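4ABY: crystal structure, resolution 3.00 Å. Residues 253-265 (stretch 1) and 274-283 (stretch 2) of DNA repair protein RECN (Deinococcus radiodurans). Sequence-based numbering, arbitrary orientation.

Stretch 1 (253-265) GMPHARMEFALSA
Stretch 2 274-283: LSDVLLRFSA

What pairs the two backbones? Strands 258-265 and 276-282 run antiparallel (154°), phi near -70° to -160° and psi 116° to 153°, with Met259 opposite Phe281 (CA to CA 4.4 Å) and Leu263 opposite Val277 (CA to CA 4.8 Å).

Which backbone donors and acceptors are satisfied? Every second residue offers both groups across, giving eight hydrogen bonds. Arg258 N reaches Ser282 O and Ser282 N reaches Arg258 O, both at 2.9 Å; Glu260 N to Arg280 O is 3.1 Å, Arg280 N to Glu260 O 2.9 Å; Ala262 N to Leu278 O is 2.8 Å, Leu278 N to Ala262 O 2.9 Å; Ser264 N to Asp276 O is 2.8 Å, Asp276 N to Ser264 O 2.7 Å. Before the strand, a type I turn is closed by Ala257 N to Met254 O, 3.2 Å. Ser275 OG is hydrogen-bonded elsewhere in the structure.

How is charge matched? On the face of Ala262 and Leu278, Glu260 (p, t) meets Arg280 (m, t, p) in a salt bridge, OE2 to NH1 2.8 Å, though its hydrogen bond is weak at 124°.

What fills the other face? Selenomethionine Met259 (t, t, m) brings CE to 3.3 Å from Phe281 CD1. Leu279 (t, p) sets CD1 over the Phe261 (m) ring, 3.6 Å from its centroid. Buried Met259, Val277, Leu279 and Phe281 suit this face, having no side-chain polar group to satisfy; the two stretches bury 1006 Å² between them. From the turn before the strand, selenomethionine Met254 (m, t, m) places SE at the Phe281 (t) ring edge, 3.9 Å from CZ.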

# COMPACT_ATOMS: atom_id res chain seq x y z
N GLY A 253 4.17 15.41 -9.13
CA GLY A 253 3.29 15.68 -10.26
C GLY A 253 1.90 16.15 -9.89
O GLY A 253 0.95 15.97 -10.65
N MSE A 254 1.78 16.75 -8.71
CA MSE A 254 0.53 17.35 -8.26
C MSE A 254 0.85 18.65 -7.54
O MSE A 254 0.67 18.75 -6.32
CB MSE A 254 -0.23 16.40 -7.33
CG MSE A 254 -0.91 15.26 -8.05
SE MSE A 254 -1.31 13.74 -6.88
CE MSE A 254 0.48 13.00 -6.67
N PRO A 255 1.33 19.65 -8.28
CA PRO A 255 1.85 20.89 -7.68
C PRO A 255 0.77 21.65 -6.93
O PRO A 255 1.10 22.45 -6.06
CB PRO A 255 2.31 21.70 -8.90
CG PRO A 255 2.41 20.72 -10.02
CD PRO A 255 1.36 19.70 -9.75
N HIS A 256 -0.50 21.40 -7.25
CA HIS A 256 -1.59 22.15 -6.64
C HIS A 256 -2.52 21.26 -5.84
O HIS A 256 -3.70 21.56 -5.68
CB HIS A 256 -2.38 22.90 -7.71
CG HIS A 256 -1.53 23.73 -8.62
ND1 HIS A 256 -0.73 24.74 -8.15
CD2 HIS A 256 -1.35 23.69 -9.96
CE1 HIS A 256 -0.09 25.30 -9.17
NE2 HIS A 256 -0.45 24.67 -10.28
N ALA A 257 -1.97 20.17 -5.32
CA ALA A 257 -2.76 19.26 -4.51
C ALA A 257 -3.20 19.99 -3.25
O ALA A 257 -2.44 20.76 -2.67
CB ALA A 257 -1.96 18.02 -4.16
N ARG A 258 -4.45 19.76 -2.85
CA ARG A 258 -4.96 20.28 -1.59
C ARG A 258 -5.39 19.11 -0.72
O ARG A 258 -5.89 18.10 -1.23
CB ARG A 258 -6.15 21.22 -1.82
CG ARG A 258 -5.83 22.49 -2.60
CD ARG A 258 -6.83 23.58 -2.24
NE ARG A 258 -7.04 24.53 -3.34
CZ ARG A 258 -7.67 25.70 -3.20
NH1 ARG A 258 -8.13 26.08 -2.01
NH2 ARG A 258 -7.82 26.50 -4.25
N MSE A 259 -5.20 19.24 0.58
CA MSE A 259 -5.48 18.15 1.51
C MSE A 259 -5.86 18.69 2.88
O MSE A 259 -5.35 19.72 3.31
CB MSE A 259 -4.26 17.23 1.62
CG MSE A 259 -4.34 16.22 2.75
SE MSE A 259 -2.83 14.98 2.78
CE MSE A 259 -3.24 13.93 1.19
N GLU A 260 -6.76 18.00 3.56
CA GLU A 260 -7.14 18.38 4.91
C GLU A 260 -7.73 17.21 5.68
O GLU A 260 -8.28 16.28 5.09
CB GLU A 260 -8.16 19.52 4.86
CG GLU A 260 -9.58 19.06 4.56
CD GLU A 260 -10.57 20.20 4.54
OE1 GLU A 260 -10.12 21.37 4.54
OE2 GLU A 260 -11.79 19.93 4.51
N PHE A 261 -7.60 17.25 7.00
CA PHE A 261 -8.32 16.32 7.86
C PHE A 261 -9.61 16.97 8.34
O PHE A 261 -9.60 18.07 8.88
CB PHE A 261 -7.47 15.92 9.07
CG PHE A 261 -6.46 14.87 8.76
CD1 PHE A 261 -6.84 13.54 8.65
CD2 PHE A 261 -5.13 15.19 8.59
CE1 PHE A 261 -5.91 12.57 8.36
CE2 PHE A 261 -4.19 14.22 8.31
CZ PHE A 261 -4.58 12.91 8.19
N ALA A 262 -10.73 16.29 8.12
CA ALA A 262 -12.02 16.80 8.54
C ALA A 262 -12.57 16.01 9.72
O ALA A 262 -12.60 14.78 9.69
CB ALA A 262 -13.01 16.77 7.38
N LEU A 263 -13.00 16.73 10.75
CA LEU A 263 -13.66 16.09 11.88
C LEU A 263 -15.16 16.14 11.66
O LEU A 263 -15.73 17.18 11.34
CB LEU A 263 -13.31 16.79 13.19
CG LEU A 263 -11.81 17.02 13.42
CD1 LEU A 263 -11.57 17.48 14.84
CD2 LEU A 263 -11.04 15.75 13.13
N SER A 264 -15.81 14.99 11.83
CA SER A 264 -17.25 14.89 11.68
C SER A 264 -17.85 14.56 13.04
O SER A 264 -17.51 13.54 13.64
CB SER A 264 -17.58 13.81 10.65
OG SER A 264 -18.96 13.79 10.34
N ALA A 265 -18.73 15.43 13.54
CA ALA A 265 -19.29 15.22 14.87
C ALA A 265 -20.29 14.07 14.89
O ALA A 265 -21.22 14.03 14.09
CB ALA A 265 -19.92 16.49 15.40
N LEU A 274 -15.22 11.83 20.06
CA LEU A 274 -16.49 12.51 19.86
C LEU A 274 -16.73 12.83 18.39
O LEU A 274 -17.77 13.39 18.03
CB LEU A 274 -16.54 13.79 20.69
CG LEU A 274 -17.13 13.74 22.10
CD1 LEU A 274 -16.62 12.55 22.90
CD2 LEU A 274 -16.81 15.03 22.81
N SER A 275 -15.77 12.48 17.54
CA SER A 275 -15.86 12.80 16.13
C SER A 275 -15.17 11.76 15.26
O SER A 275 -14.24 11.09 15.70
CB SER A 275 -15.23 14.17 15.86
OG SER A 275 -15.78 15.16 16.70
N ASP A 276 -15.65 11.64 14.02
CA ASP A 276 -15.00 10.84 12.99
C ASP A 276 -13.87 11.65 12.38
O ASP A 276 -14.01 12.84 12.17
CB ASP A 276 -16.00 10.49 11.89
CG ASP A 276 -16.71 9.18 12.13
OD1 ASP A 276 -16.11 8.28 12.76
OD2 ASP A 276 -17.87 9.04 11.67
N VAL A 277 -12.74 11.00 12.10
CA VAL A 277 -11.64 11.71 11.46
C VAL A 277 -11.44 11.24 10.03
O VAL A 277 -11.11 10.07 9.80
CB VAL A 277 -10.33 11.58 12.25
CG1 VAL A 277 -9.17 12.13 11.44
CG2 VAL A 277 -10.45 12.31 13.58
N LEU A 278 -11.64 12.15 9.08
CA LEU A 278 -11.61 11.80 7.67
C LEU A 278 -10.51 12.55 6.93
O LEU A 278 -10.21 13.70 7.25
CB LEU A 278 -12.96 12.10 7.02
CG LEU A 278 -14.15 11.36 7.62
CD1 LEU A 278 -15.36 12.27 7.74
CD2 LEU A 278 -14.46 10.12 6.80
N LEU A 279 -9.91 11.88 5.95
CA LEU A 279 -8.86 12.49 5.14
C LEU A 279 -9.40 12.84 3.75
O LEU A 279 -9.83 11.96 3.01
CB LEU A 279 -7.66 11.56 5.02
CG LEU A 279 -6.48 12.14 4.27
CD1 LEU A 279 -6.03 13.42 4.95
CD2 LEU A 279 -5.34 11.13 4.18
N ARG A 280 -9.36 14.12 3.41
CA ARG A 280 -9.90 14.59 2.14
C ARG A 280 -8.79 15.17 1.27
O ARG A 280 -7.85 15.76 1.77
CB ARG A 280 -10.99 15.63 2.40
CG ARG A 280 -12.12 15.12 3.30
CD ARG A 280 -13.16 16.20 3.60
NE ARG A 280 -13.93 16.57 2.42
CZ ARG A 280 -14.24 17.83 2.11
NH1 ARG A 280 -13.83 18.82 2.89
NH2 ARG A 280 -14.94 18.09 1.02
N PHE A 281 -8.92 14.98 -0.04
CA PHE A 281 -7.83 15.30 -0.96
C PHE A 281 -8.33 15.68 -2.35
O PHE A 281 -9.27 15.07 -2.87
CB PHE A 281 -6.88 14.10 -1.05
CG PHE A 281 -5.76 14.27 -2.05
CD1 PHE A 281 -4.60 14.95 -1.69
CD2 PHE A 281 -5.86 13.74 -3.32
CE1 PHE A 281 -3.57 15.10 -2.60
CE2 PHE A 281 -4.83 13.88 -4.23
CZ PHE A 281 -3.69 14.56 -3.87
N SER A 282 -7.71 16.69 -2.93
CA SER A 282 -7.94 17.05 -4.33
C SER A 282 -6.59 17.12 -5.03
O SER A 282 -5.67 17.78 -4.55
CB SER A 282 -8.66 18.39 -4.44
OG SER A 282 -7.85 19.44 -3.94
N ALA A 283 -6.48 16.45 -6.17
CA ALA A 283 -5.22 16.40 -6.91
C ALA A 283 -4.96 17.69 -7.70
O ALA A 283 -3.81 18.15 -7.79
CB ALA A 283 -5.21 15.20 -7.85